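Local coordinates for protein 3,4-dihydroxy-2-butanone 4-phosphate synthase (Acinetobacter baumannii, PDB 6MNZ) that probably converts D-ribulose 5-phosphate to formate and 3,4-dihydroxy-2-butanone 4-phosphate, a step of riboflavin biosynthesis, with the help of magnesium or manganese, at residues A193-H197 against L320-Q325; A36-V40 against I108-V112; G246-V252 against K341-S346; N69-M73 against F85-E90; A331-R335 against S355-L359. All blocks are in the same frame, centred on the assembly; numbering follows the deposited sequence.

Contact 1. Residues A193-H197 against L320-Q325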
# COMPACT_ATOMS: atom_id res chain seq x y z
N ALA A 193 -8.36 12.11 -20.15
CA ALA A 193 -7.17 12.95 -20.08
C ALA A 193 -7.49 14.39 -20.46
O ALA A 193 -6.98 15.33 -19.84
CB ALA A 193 -6.07 12.39 -20.98
N ASP A 194 -8.33 14.59 -21.48
CA ASP A 194 -8.75 15.94 -21.83
C ASP A 194 -9.52 16.59 -20.68
O ASP A 194 -9.50 17.82 -20.54
CB ASP A 194 -9.61 15.92 -23.09
CG ASP A 194 -8.77 15.81 -24.36
OD1 ASP A 194 -7.66 15.25 -24.28
OD2 ASP A 194 -9.26 16.22 -25.43
N LEU A 195 -10.21 15.79 -19.87
CA LEU A 195 -10.86 16.32 -18.68
C LEU A 195 -9.86 16.58 -17.56
O LEU A 195 -10.01 17.55 -16.80
CB LEU A 195 -11.95 15.36 -18.20
CG LEU A 195 -12.87 15.90 -17.10
CD1 LEU A 195 -13.66 17.11 -17.59
CD2 LEU A 195 -13.81 14.81 -16.61
N ILE A 196 -8.87 15.70 -17.38
CA ILE A 196 -7.77 15.97 -16.46
C ILE A 196 -7.21 17.36 -16.73
O ILE A 196 -7.10 18.20 -15.83
CB ILE A 196 -6.68 14.90 -16.58
CG1 ILE A 196 -7.18 13.57 -16.02
CG2 ILE A 196 -5.43 15.34 -15.83
CD1 ILE A 196 -6.29 12.39 -16.33
N HIS A 197 -6.80 17.60 -17.98
CA HIS A 197 -6.12 18.85 -18.31
C HIS A 197 -7.04 20.05 -18.13
O HIS A 197 -6.61 21.09 -17.63
CB HIS A 197 -5.59 18.79 -19.74
CG HIS A 197 -4.78 19.98 -20.14
ND1 HIS A 197 -3.59 20.30 -19.53
CD2 HIS A 197 -4.99 20.91 -21.10
CE1 HIS A 197 -3.11 21.41 -20.07
NE2 HIS A 197 -3.92 21.77 -21.05
N LEU A 320 -1.21 8.81 -20.49
CA LEU A 320 -1.35 10.24 -20.75
C LEU A 320 -2.09 10.93 -19.61
O LEU A 320 -1.81 12.10 -19.31
CB LEU A 320 -2.09 10.46 -22.07
CG LEU A 320 -1.91 11.80 -22.77
CD1 LEU A 320 -0.45 12.14 -22.97
CD2 LEU A 320 -2.64 11.77 -24.11
N SER A 321 -3.04 10.24 -18.98
CA SER A 321 -3.65 10.76 -17.77
C SER A 321 -2.60 11.07 -16.71
O SER A 321 -2.58 12.16 -16.14
CB SER A 321 -4.67 9.76 -17.23
OG SER A 321 -5.77 9.64 -18.12
N HIS A 322 -1.73 10.10 -16.43
CA HIS A 322 -0.70 10.30 -15.41
C HIS A 322 0.27 11.42 -15.78
O HIS A 322 0.89 12.00 -14.89
CB HIS A 322 0.07 9.00 -15.19
CG HIS A 322 1.10 9.09 -14.11
ND1 HIS A 322 2.37 9.59 -14.32
CD2 HIS A 322 1.03 8.82 -12.78
CE1 HIS A 322 3.06 9.52 -13.20
NE2 HIS A 322 2.26 9.09 -12.24
N GLN A 323 0.39 11.74 -17.07
CA GLN A 323 1.24 12.86 -17.48
C GLN A 323 0.57 14.19 -17.17
O GLN A 323 1.18 15.06 -16.53
CB GLN A 323 1.56 12.75 -18.97
CG GLN A 323 2.47 11.58 -19.33
CD GLN A 323 2.79 11.53 -20.82
OE1 GLN A 323 2.38 12.40 -21.58
NE2 GLN A 323 3.55 10.53 -21.22
N TYR A 324 -0.68 14.36 -17.59
CA TYR A 324 -1.39 15.61 -17.32
C TYR A 324 -1.64 15.80 -15.83
O TYR A 324 -1.71 16.94 -15.36
CB TYR A 324 -2.73 15.63 -18.07
CG TYR A 324 -2.62 15.53 -19.57
CD1 TYR A 324 -1.40 15.72 -20.22
CD2 TYR A 324 -3.76 15.42 -20.36
CE1 TYR A 324 -1.31 15.70 -21.59
CE2 TYR A 324 -3.68 15.45 -21.73
CZ TYR A 324 -2.46 15.57 -22.35
OH TYR A 324 -2.38 15.57 -23.72
N GLN A 325 -1.82 14.71 -15.09
CA GLN A 325 -1.76 14.78 -13.64
C GLN A 325 -0.42 15.34 -13.18
O GLN A 325 -0.37 16.27 -12.36
CB GLN A 325 -2.00 13.39 -13.04
CG GLN A 325 -3.43 12.90 -13.18
CD GLN A 325 -3.57 11.42 -12.87
OE1 GLN A 325 -2.59 10.74 -12.57
NE2 GLN A 325 -4.80 10.94 -12.86

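Contact 2. Residues A36-V40 against I108-V112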
# COMPACT_ATOMS: atom_id res chain seq x y z
N ALA A 36 -25.78 12.57 -16.68
CA ALA A 36 -26.00 13.00 -15.30
C ALA A 36 -27.08 12.13 -14.66
O ALA A 36 -28.22 12.09 -15.14
CB ALA A 36 -26.40 14.47 -15.26
N ALA A 37 -26.71 11.43 -13.59
CA ALA A 37 -27.66 10.57 -12.90
C ALA A 37 -28.93 11.32 -12.51
O ALA A 37 -30.02 10.75 -12.56
CB ALA A 37 -27.01 9.96 -11.66
N THR A 38 -28.82 12.63 -12.27
CA THR A 38 -29.98 13.40 -11.87
C THR A 38 -30.97 13.58 -13.02
O THR A 38 -32.17 13.77 -12.79
CB THR A 38 -29.54 14.77 -11.35
OG1 THR A 38 -28.50 14.59 -10.37
CG2 THR A 38 -30.71 15.50 -10.71
N HIS A 39 -30.48 13.58 -14.27
CA HIS A 39 -31.34 13.76 -15.43
C HIS A 39 -31.65 12.45 -16.14
O HIS A 39 -32.23 12.47 -17.23
CB HIS A 39 -30.69 14.73 -16.42
CG HIS A 39 -30.61 16.14 -15.91
ND1 HIS A 39 -31.73 16.94 -15.77
CD2 HIS A 39 -29.56 16.90 -15.54
CE1 HIS A 39 -31.36 18.11 -15.29
NE2 HIS A 39 -30.05 18.11 -15.14
N VAL A 40 -31.31 11.30 -15.54
CA VAL A 40 -31.48 10.03 -16.23
C VAL A 40 -32.96 9.66 -16.26
O VAL A 40 -33.67 9.78 -15.25
CB VAL A 40 -30.64 8.93 -15.55
CG1 VAL A 40 -31.29 8.49 -14.24
CG2 VAL A 40 -30.46 7.75 -16.49
N ILE A 108 -31.95 4.64 -9.72
CA ILE A 108 -30.92 5.67 -9.71
C ILE A 108 -31.44 6.93 -9.03
O ILE A 108 -30.76 7.52 -8.18
CB ILE A 108 -30.44 5.96 -11.15
CG1 ILE A 108 -29.69 4.75 -11.70
CG2 ILE A 108 -29.56 7.20 -11.18
CD1 ILE A 108 -29.72 4.65 -13.21
N GLN A 109 -32.65 7.36 -9.39
CA GLN A 109 -33.21 8.58 -8.81
C GLN A 109 -33.20 8.53 -7.29
O GLN A 109 -32.83 9.51 -6.63
CB GLN A 109 -34.64 8.79 -9.33
CG GLN A 109 -34.73 9.01 -10.83
CD GLN A 109 -33.80 10.09 -11.35
OE1 GLN A 109 -33.34 10.02 -12.49
NE2 GLN A 109 -33.65 11.16 -10.58
N ALA A 110 -33.57 7.38 -6.72
CA ALA A 110 -33.59 7.26 -5.26
C ALA A 110 -32.20 7.47 -4.68
O ALA A 110 -32.04 8.14 -3.66
CB ALA A 110 -34.14 5.89 -4.86
N ALA A 111 -31.17 6.96 -5.36
CA ALA A 111 -29.82 7.08 -4.84
C ALA A 111 -29.33 8.52 -4.88
O ALA A 111 -28.75 9.01 -3.90
CB ALA A 111 -28.87 6.18 -5.63
N VAL A 112 -29.67 9.25 -5.94
CA VAL A 112 -29.11 10.58 -6.17
C VAL A 112 -30.09 11.69 -5.84
O VAL A 112 -29.81 12.86 -6.14
CB VAL A 112 -28.62 10.73 -7.63
CG1 VAL A 112 -27.65 9.61 -7.98
CG2 VAL A 112 -29.80 10.76 -8.59

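Contact 3. Residues G246-V252 against K341-S346. With SO4 (sulfate ion), chain D.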
# COMPACT_ATOMS: atom_id res chain seq x y z
N GLY A 246 13.11 36.40 -12.77
CA GLY A 246 13.46 36.07 -14.14
C GLY A 246 13.35 34.59 -14.44
O GLY A 246 12.40 33.94 -14.00
N VAL A 247 14.26 34.06 -15.27
CA VAL A 247 14.11 32.69 -15.75
C VAL A 247 14.48 31.73 -14.63
O VAL A 247 15.41 31.97 -13.86
CB VAL A 247 14.98 32.44 -17.00
CG1 VAL A 247 14.57 33.37 -18.13
CG2 VAL A 247 16.47 32.58 -16.67
N THR A 248 13.75 30.62 -14.55
CA THR A 248 13.98 29.59 -13.54
C THR A 248 14.32 28.28 -14.23
O THR A 248 13.68 27.90 -15.22
CB THR A 248 12.75 29.42 -12.65
OG1 THR A 248 12.37 30.70 -12.12
CG2 THR A 248 13.05 28.47 -11.50
N THR A 249 15.41 27.65 -13.78
CA THR A 249 15.78 26.32 -14.25
C THR A 249 14.98 25.28 -13.48
O THR A 249 14.97 25.27 -12.24
CB THR A 249 17.28 26.09 -14.06
OG1 THR A 249 18.01 27.17 -14.66
CG2 THR A 249 17.70 24.77 -14.69
N VAL A 250 14.23 24.45 -14.21
CA VAL A 250 13.11 23.71 -13.65
C VAL A 250 13.27 22.23 -13.97
O VAL A 250 13.69 21.87 -15.08
CB VAL A 250 11.76 24.23 -14.17
CG1 VAL A 250 10.62 23.36 -13.67
CG2 VAL A 250 11.56 25.68 -13.75
N ARG A 251 12.91 21.37 -13.02
CA ARG A 251 12.63 19.97 -13.30
C ARG A 251 11.42 19.54 -12.49
O ARG A 251 11.46 19.57 -11.26
CB ARG A 251 13.84 19.09 -12.97
CG ARG A 251 13.57 17.60 -13.14
CD ARG A 251 14.68 16.93 -13.93
NE ARG A 251 14.42 15.50 -14.13
CZ ARG A 251 13.89 14.98 -15.23
NH1 ARG A 251 13.66 15.73 -16.30
NH2 ARG A 251 13.68 13.67 -15.29
N VAL A 252 10.38 19.08 -13.18
CA VAL A 252 9.35 18.26 -12.56
C VAL A 252 9.81 16.80 -12.54
O VAL A 252 10.23 16.26 -13.56
CB VAL A 252 8.02 18.40 -13.31
CG1 VAL A 252 7.03 17.33 -12.86
CG2 VAL A 252 7.45 19.79 -13.10
N LYS A 341 9.03 32.04 -17.00
CA LYS A 341 9.82 31.62 -18.15
C LYS A 341 10.87 30.63 -17.67
O LYS A 341 11.59 30.91 -16.70
CB LYS A 341 10.50 32.82 -18.82
CG LYS A 341 9.55 33.78 -19.52
CD LYS A 341 10.30 34.96 -20.14
CE LYS A 341 9.34 36.04 -20.63
NZ LYS A 341 10.06 37.23 -21.14
N MET A 342 10.95 29.48 -18.33
CA MET A 342 11.58 28.30 -17.76
C MET A 342 12.75 27.87 -18.63
O MET A 342 12.67 27.91 -19.86
CB MET A 342 10.60 27.13 -17.62
CG MET A 342 9.75 27.17 -16.37
SD MET A 342 8.81 25.65 -16.11
CE MET A 342 7.67 25.68 -17.49
N LYS A 343 13.71 27.22 -17.99
CA LYS A 343 14.72 26.41 -18.66
C LYS A 343 14.57 24.97 -18.17
O LYS A 343 14.98 24.65 -17.05
CB LYS A 343 16.12 26.97 -18.39
CG LYS A 343 17.26 25.97 -18.54
CD LYS A 343 18.60 26.69 -18.45
CE LYS A 343 19.70 25.78 -17.95
NZ LYS A 343 20.99 26.52 -17.81
N LEU A 344 13.89 24.15 -18.95
CA LEU A 344 13.51 22.81 -18.50
C LEU A 344 14.69 21.86 -18.63
O LEU A 344 15.29 21.74 -19.71
CB LEU A 344 12.33 22.28 -19.31
CG LEU A 344 10.95 22.91 -19.09
CD1 LEU A 344 9.89 22.15 -19.87
CD2 LEU A 344 10.60 22.97 -17.62
N LEU A 345 14.90 21.06 -17.59
CA LEU A 345 15.87 19.97 -17.62
C LEU A 345 15.23 18.64 -18.03
O LEU A 345 15.81 17.58 -17.77
CB LEU A 345 16.54 19.83 -16.26
CG LEU A 345 17.09 21.12 -15.66
CD1 LEU A 345 17.94 20.83 -14.44
CD2 LEU A 345 17.90 21.89 -16.70
N SER A 346 14.08 18.68 -18.69
CA SER A 346 13.40 17.49 -19.15
C SER A 346 13.65 17.27 -20.64
O SER A 346 13.97 18.20 -21.38
CB SER A 346 11.89 17.59 -18.89
OG SER A 346 11.62 17.68 -17.51
S SO4 D . 13.65 12.99 -18.76
O1 SO4 D . 12.41 13.39 -18.12
O2 SO4 D . 14.46 14.18 -19.04
O3 SO4 D . 14.39 12.09 -17.88
O4 SO4 D . 13.35 12.31 -20.02

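Contact 4. Residues N69-M73 against F85-E90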
# COMPACT_ATOMS: atom_id res chain seq x y z
N ASN A 69 -25.06 4.91 3.35
CA ASN A 69 -24.60 3.78 4.15
C ASN A 69 -24.26 2.58 3.26
O ASN A 69 -24.77 1.47 3.44
CB ASN A 69 -25.64 3.39 5.21
CG ASN A 69 -25.13 2.33 6.17
OD1 ASN A 69 -23.93 2.07 6.25
ND2 ASN A 69 -26.04 1.75 6.94
N LEU A 70 -23.50 2.86 2.20
CA LEU A 70 -23.38 1.96 1.06
C LEU A 70 -21.90 1.68 0.79
O LEU A 70 -21.22 2.52 0.18
CB LEU A 70 -24.05 2.55 -0.17
CG LEU A 70 -24.06 1.69 -1.43
CD1 LEU A 70 -24.78 0.38 -1.18
CD2 LEU A 70 -24.71 2.46 -2.58
N PRO A 71 -21.39 0.51 1.18
CA PRO A 71 -19.93 0.29 1.10
C PRO A 71 -19.49 -0.41 -0.17
O PRO A 71 -20.31 -1.03 -0.87
CB PRO A 71 -19.65 -0.57 2.34
CG PRO A 71 -20.90 -1.37 2.52
CD PRO A 71 -22.05 -0.55 1.96
N LEU A 72 -18.18 -0.55 -0.33
CA LEU A 72 -17.62 -1.42 -1.35
C LEU A 72 -17.96 -2.88 -1.04
O LEU A 72 -17.84 -3.33 0.10
CB LEU A 72 -16.11 -1.25 -1.44
CG LEU A 72 -15.57 0.18 -1.47
CD1 LEU A 72 -14.06 0.17 -1.31
CD2 LEU A 72 -15.98 0.90 -2.75
N MET A 73 -18.34 -3.62 -2.08
CA MET A 73 -18.77 -5.00 -1.88
C MET A 73 -17.60 -5.96 -1.70
O MET A 73 -17.75 -6.98 -1.02
CB MET A 73 -19.65 -5.46 -3.05
CG MET A 73 -19.01 -5.36 -4.43
SD MET A 73 -19.98 -6.24 -5.67
CE MET A 73 -19.62 -7.94 -5.24
N PHE A 85 -13.87 -0.04 -8.34
CA PHE A 85 -14.62 0.06 -7.09
C PHE A 85 -16.11 -0.08 -7.40
O PHE A 85 -16.86 0.89 -7.44
CB PHE A 85 -14.31 1.38 -6.38
CG PHE A 85 -12.87 1.79 -6.48
CD1 PHE A 85 -11.87 0.99 -5.93
CD2 PHE A 85 -12.51 3.00 -7.05
CE1 PHE A 85 -10.55 1.40 -5.95
CE2 PHE A 85 -11.19 3.40 -7.08
CZ PHE A 85 -10.21 2.60 -6.54
N THR A 86 -16.54 -1.33 -7.54
CA THR A 86 -17.96 -1.65 -7.50
C THR A 86 -18.47 -1.65 -6.06
O THR A 86 -17.70 -1.67 -5.10
CB THR A 86 -18.23 -3.02 -8.14
OG1 THR A 86 -17.24 -3.96 -7.69
CG2 THR A 86 -18.19 -2.92 -9.66
N LEU A 87 -19.79 -1.51 -5.93
CA LEU A 87 -20.46 -1.47 -4.64
C LEU A 87 -21.36 -2.68 -4.48
O LEU A 87 -21.69 -3.38 -5.44
CB LEU A 87 -21.27 -0.18 -4.50
CG LEU A 87 -20.60 0.95 -3.73
CD1 LEU A 87 -19.20 1.20 -4.26
CD2 LEU A 87 -21.43 2.22 -3.82
N SER A 88 -21.89 -2.83 -3.27
CA SER A 88 -23.14 -3.56 -3.08
C SER A 88 -24.21 -3.03 -4.02
O SER A 88 -24.29 -1.83 -4.28
CB SER A 88 -23.60 -3.45 -1.63
OG SER A 88 -22.78 -4.22 -0.76
N ILE A 89 -24.94 -3.96 -4.64
CA ILE A 89 -25.86 -3.60 -5.70
C ILE A 89 -27.04 -2.82 -5.12
O ILE A 89 -27.45 -3.02 -3.97
CB ILE A 89 -26.35 -4.85 -6.45
CG1 ILE A 89 -25.18 -5.73 -6.89
CG2 ILE A 89 -27.14 -4.45 -7.68
CD1 ILE A 89 -25.61 -7.07 -7.48
N GLU A 90 -27.65 -1.99 -5.96
CA GLU A 90 -28.58 -0.96 -5.53
C GLU A 90 -29.97 -1.27 -6.08
O GLU A 90 -30.11 -1.71 -7.23
CB GLU A 90 -28.12 0.42 -6.01
CG GLU A 90 -28.09 1.48 -4.93
CD GLU A 90 -27.35 1.03 -3.68
OE1 GLU A 90 -26.56 0.07 -3.77
OE2 GLU A 90 -27.72 1.50 -2.58

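Contact 5. Residues A331-R335 against S355-L359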
# COMPACT_ATOMS: atom_id res chain seq x y z
N ALA A 331 2.74 22.30 -12.59
CA ALA A 331 2.56 23.62 -13.18
C ALA A 331 1.92 24.59 -12.19
O ALA A 331 2.34 25.75 -12.12
CB ALA A 331 1.71 23.52 -14.45
N GLN A 332 0.98 24.11 -11.38
CA GLN A 332 0.38 24.97 -10.37
C GLN A 332 1.38 25.32 -9.27
O GLN A 332 1.37 26.44 -8.76
CB GLN A 332 -0.85 24.30 -9.77
CG GLN A 332 -1.98 24.08 -10.77
CD GLN A 332 -3.17 23.36 -10.16
OE1 GLN A 332 -3.49 23.55 -8.98
NE2 GLN A 332 -3.81 22.50 -10.95
N ILE A 333 2.32 24.42 -8.99
CA ILE A 333 3.41 24.74 -8.07
C ILE A 333 4.27 25.86 -8.64
O ILE A 333 4.66 26.79 -7.93
CB ILE A 333 4.24 23.48 -7.77
CG1 ILE A 333 3.44 22.52 -6.88
CG2 ILE A 333 5.56 23.86 -7.11
CD1 ILE A 333 4.12 21.19 -6.63
N LEU A 334 4.66 25.73 -9.91
CA LEU A 334 5.59 26.68 -10.49
C LEU A 334 4.96 28.06 -10.66
O LEU A 334 5.63 29.07 -10.44
CB LEU A 334 6.09 26.16 -11.84
CG LEU A 334 6.92 24.87 -11.75
CD1 LEU A 334 7.03 24.20 -13.11
CD2 LEU A 334 8.30 25.15 -11.17
N ARG A 335 3.66 28.12 -10.96
CA ARG A 335 2.97 29.40 -10.93
C ARG A 335 2.90 29.96 -9.52
O ARG A 335 3.07 31.17 -9.32
CB ARG A 335 1.56 29.25 -11.51
CG ARG A 335 0.76 30.55 -11.47
CD ARG A 335 -0.45 30.48 -12.39
NE ARG A 335 -1.47 29.56 -11.88
CZ ARG A 335 -2.02 28.57 -12.57
NH1 ARG A 335 -1.68 28.36 -13.84
NH2 ARG A 335 -2.94 27.80 -12.00
N SER A 355 0.17 24.83 -21.71
CA SER A 355 -1.00 25.29 -22.46
C SER A 355 -1.95 26.22 -21.72
O SER A 355 -2.68 26.98 -22.37
CB SER A 355 -1.84 24.09 -22.93
OG SER A 355 -3.02 24.55 -23.57
N GLY A 356 -1.79 26.36 -20.41
CA GLY A 356 -2.80 27.06 -19.63
C GLY A 356 -2.19 27.91 -18.54
O GLY A 356 -2.85 28.80 -17.99
N PHE A 357 -0.87 27.86 -18.49
CA PHE A 357 -0.10 28.26 -17.31
C PHE A 357 0.90 29.30 -17.80
O PHE A 357 1.91 28.95 -18.40
CB PHE A 357 0.58 27.06 -16.67
CG PHE A 357 -0.37 25.94 -16.32
CD1 PHE A 357 -0.86 25.10 -17.30
CD2 PHE A 357 -0.72 25.69 -15.00
CE1 PHE A 357 -1.76 24.09 -16.99
CE2 PHE A 357 -1.54 24.62 -14.67
CZ PHE A 357 -2.06 23.82 -15.67
N ASN A 358 0.63 30.57 -17.51
CA ASN A 358 1.73 31.51 -17.38
C ASN A 358 2.55 31.62 -18.66
O ASN A 358 3.74 31.33 -18.60
CB ASN A 358 2.69 31.13 -16.24
CG ASN A 358 2.14 31.46 -14.87
OD1 ASN A 358 2.51 30.81 -13.89
ND2 ASN A 358 1.48 32.60 -14.76
N LEU A 359 2.11 32.42 -19.62
CA LEU A 359 2.30 32.21 -21.05
C LEU A 359 3.55 31.42 -21.42
O LEU A 359 3.89 30.48 -20.70
CB LEU A 359 2.46 33.59 -21.70
CG LEU A 359 3.68 34.22 -20.98
CD1 LEU A 359 5.03 33.97 -21.68
CD2 LEU A 359 3.51 35.71 -20.71

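Contact 1. Residues A193-H197 against L320-Q325
The carbonyl oxygen of Ala193 accepts the helical bond of His197 N (2.9 Å) and also faces the rim of Tyr324: Ala193 O lies at the edge of the Tyr324 ring, near its plane, 3.3 Å from CD2. The ring rises from helix 320-336 with CG beside the backbone N (chi1 -60°), and this brings its CD2 side against Ala193, whose CB lies 3.9 Å from Tyr324 CD2. His197 presents an edge to a face of Tyr324 in an inclined edge-to-face pair, centroids 5.6 Å apart and planes at 51°. Ile196 crosses Tyr324 at about a right angle and spans a turn of the opposite helix: its CG2 packs 3.5 Å from Tyr324 CB, while CD1 reaches Ser321 and the amide end of Gln325. The two helix segments run parallel, 3° apart, with axes approaching to 8.9 Å. Helix 192-202 belongs to the DHBP synthase part and helix 320-336 to the GTP cyclohydrolase II-like part, so this is an interdomain helix pair. Ser321 also touches Ala141, a predicted D-ribulose 5-phosphate-binding residue. Between these two segments the join is apolar and aromatic, while Ser321 N and Gln325 NE2 bond to Asp24 and, weakly, to His139 O of the synthase part; packing and hydrogen bonds thus both tie helix 320-336 to that part, beside the probable active site.

Contact 2. Residues A36-V40 against I108-V112
Ala37 and Val40 pack on Ile108 and Val112 where the last turns of helix 101-112 meet the 3-10 turn that leaves strand 31-36, in the alpha/beta DHBP synthase domain. The apolar part is built from a methyl and the branches of valine and isoleucine. Ala37 CB rests against two residues one helical turn apart, 3.8 Å from both Ile108 CG2 and Val112 CG1. In Ile108 a chi1 of -68° sets CG1 beside the backbone N and leaves CG2 opposite it. This CG2 is shared: its other neighbour is Val40 CG1, at 3.7 Å, and the valine and isoleucine side chains cross at about a right angle. Leu58 of strand 57-60 and Val161 of strand 160-164 line the sheet side of this cluster, and Ile45 of helix 42-52 adds to it next to Val40 and Ile108.

The polar part is made by the turn and by one long side chain. His39 N bonds to Ala36 O at 2.8 Å, the 3-10 bond that rounds the corner, and the backbone of Ala37 is tied to Ala159. Gln109, on the more exposed flank, bends at chi2 (-51°) and runs antiparallel to the Val40 side chain, which brings its amide group near the carbonyls of Ala37 and Val40. There Gln109 CD lies 3.9 Å from Val40 O and 4.0 Å from Ala37 O.

Contact 3. Residues G246-V252 against K341-S346
Arg251 runs out past Leu345 and Ser346 to a sulfate ion. From CB the chain leaves with CG opposite the backbone N (chi1 176°) and bends at the next bond, which brings CD alongside Leu345, 4.1 Å from Leu345 O. NE makes a weak hydrogen bond with His253 ND1. Beyond CZ, NH1 passes near Leu345 O and Ser346 OG, and the two terminal nitrogens fork onto one sulfate oxygen: NH1 to O1 is 3.2 Å and NH2 to O1 is 3.1 Å, the latter with an N-H...O angle of 153°. O1 lies at the guanidinium edge, near its plane, while O2 and O3 take weaker bonds. Ser347 OG holds the same ion, probably a guest from the crystallisation liquor.

Strand 248-253, which carries the arginine, is parallel to its neighbour 342-344. Helix 320-336 connects strand 290-292 to strand 342-344, with 248-253 lying between them, a beta-alpha-beta crossover within the GTP cyclohydrolase II-like part. The ladder begins with Thr248 N to Lys341 O. It continues through Lys343 N to Thr248 O, Val250 N to Lys343 O and Leu345 N to Val250 O, each 2.9 Å.

On the sheet face of Val250, Met342 and Leu344, Val250 CG2 packs 3.5 Å from Met342 CG, and Leu334 of helix 320-336 covers both residues. On the other face the aliphatic part of Lys343 lies beside Thr249, pointing the same way, and Thr249 CG2 meets Leu345 CD2 at 3.5 Å.

Contact 4. Residues N69-M73 against F85-E90
Leu87 fits its forked end between Leu70 and Leu72, joining the two loop arms. The arm 69-73 leaves helix 62-68 through a Schellman motif at Asn69; the arm 85-90 leads into strand 90-91, and the directions of the touching parts differ by 120°. Both are irregular parts of the DHBP synthase domain. Leu70 and Leu72 each lie aslant to Leu87 and take one of its methyls: Leu87 CD2 meets Leu70 CD2 at 3.5 Å, and Leu87 CD1 meets Leu72 CD2 at 3.6 Å. The methyls of Leu70 also meet Glu90, whose chain comes from the opposite direction, both carboxylate oxygens lying near them. Leu72 CD2 continues to Phe85 CB, 4.0 Å away.

The ring of Phe85 turns off to touch Arg140, a predicted D-ribulose 5-phosphate-binding residue, so this loop pair borders the probable active site. Leu72 also packs on Gln76 of the second subunit, and Leu87 rests on Pro129 of strand 127-131.

On the exposed side Met73 holds CG between its backbone N and carbonyl carbon (chi1 57°), which lays the side chain over the Leu87-Ser88 peptide, with Met73 CB 3.5 Å from Ser88 N. One weak backbone hydrogen bond spans the arms, Ser88 N to Pro71 O, long at 3.4 Å but fairly straight at 167°.

Contact 5. Residues A331-R335 against S355-L359
Phe357 lays one face of its ring on Ala331, and this is the close-packed half of the contact. Ala331 CB stands 3.6 Å from the ring centroid, 24° off the normal, a CH-pi contact displaced somewhat to the CD2-CE2 side. Gln332 meets the same ring differently: its CG lies at the edge, near the ring plane, 4.0 Å from Phe357 CE2. The amide beyond is held elsewhere, by a hydrogen bond from Thr205 N to Gln332 OE1. Thr201 of helix 192-202 adds to the surroundings of the phenyl ring.

The helix is 320-336, the crossover helix of the GTP cyclohydrolase II-like part, and the ring comes from the loop between strands 342-344 and 362-365. Ile333 and Leu334 pack on Val291 of strand 290-292, so the loop lies against another flank of the helix than the sheet does.

The other side, formed by Arg335 with Asn358, is more exposed, and no hydrogen bond joins the segments. Arg335 bends at chi3, which brings the guanidinium beside Phe357, with the two planes only 13° apart; NH1 comes obliquely to the rim at CD2. The arginine's aliphatic part carries Asn358, whose amide plane stands at 72° to the guanidinium, Asn358 CG lying 3.7 Å from Arg335 CD. Past Asn358 the loop goes on to exposed, poorly ordered Leu359, while on the other end Ser355 rests against His197.

Contact 2 is the most buried, a mainly apolar junction of helix and turn; contact 4, only about 5 Å away at the nearest atoms, is nested in the same stretch of chain but is looser, partly exposed and reaches the second subunit. Contacts 3 and 5 belong to the other part of the protein and touch each other: the former relies on a backbone ladder, the latter on ring packing with a more exposed arginine. Contact 1 joins the two parts, its segments meeting by packing without a hydrogen bond between them. It shares helix 320-336 with contact 5 and touches it. Contacts 1 and 4 border predicted substrate-binding residues; contacts 3 and 5 lie away from them.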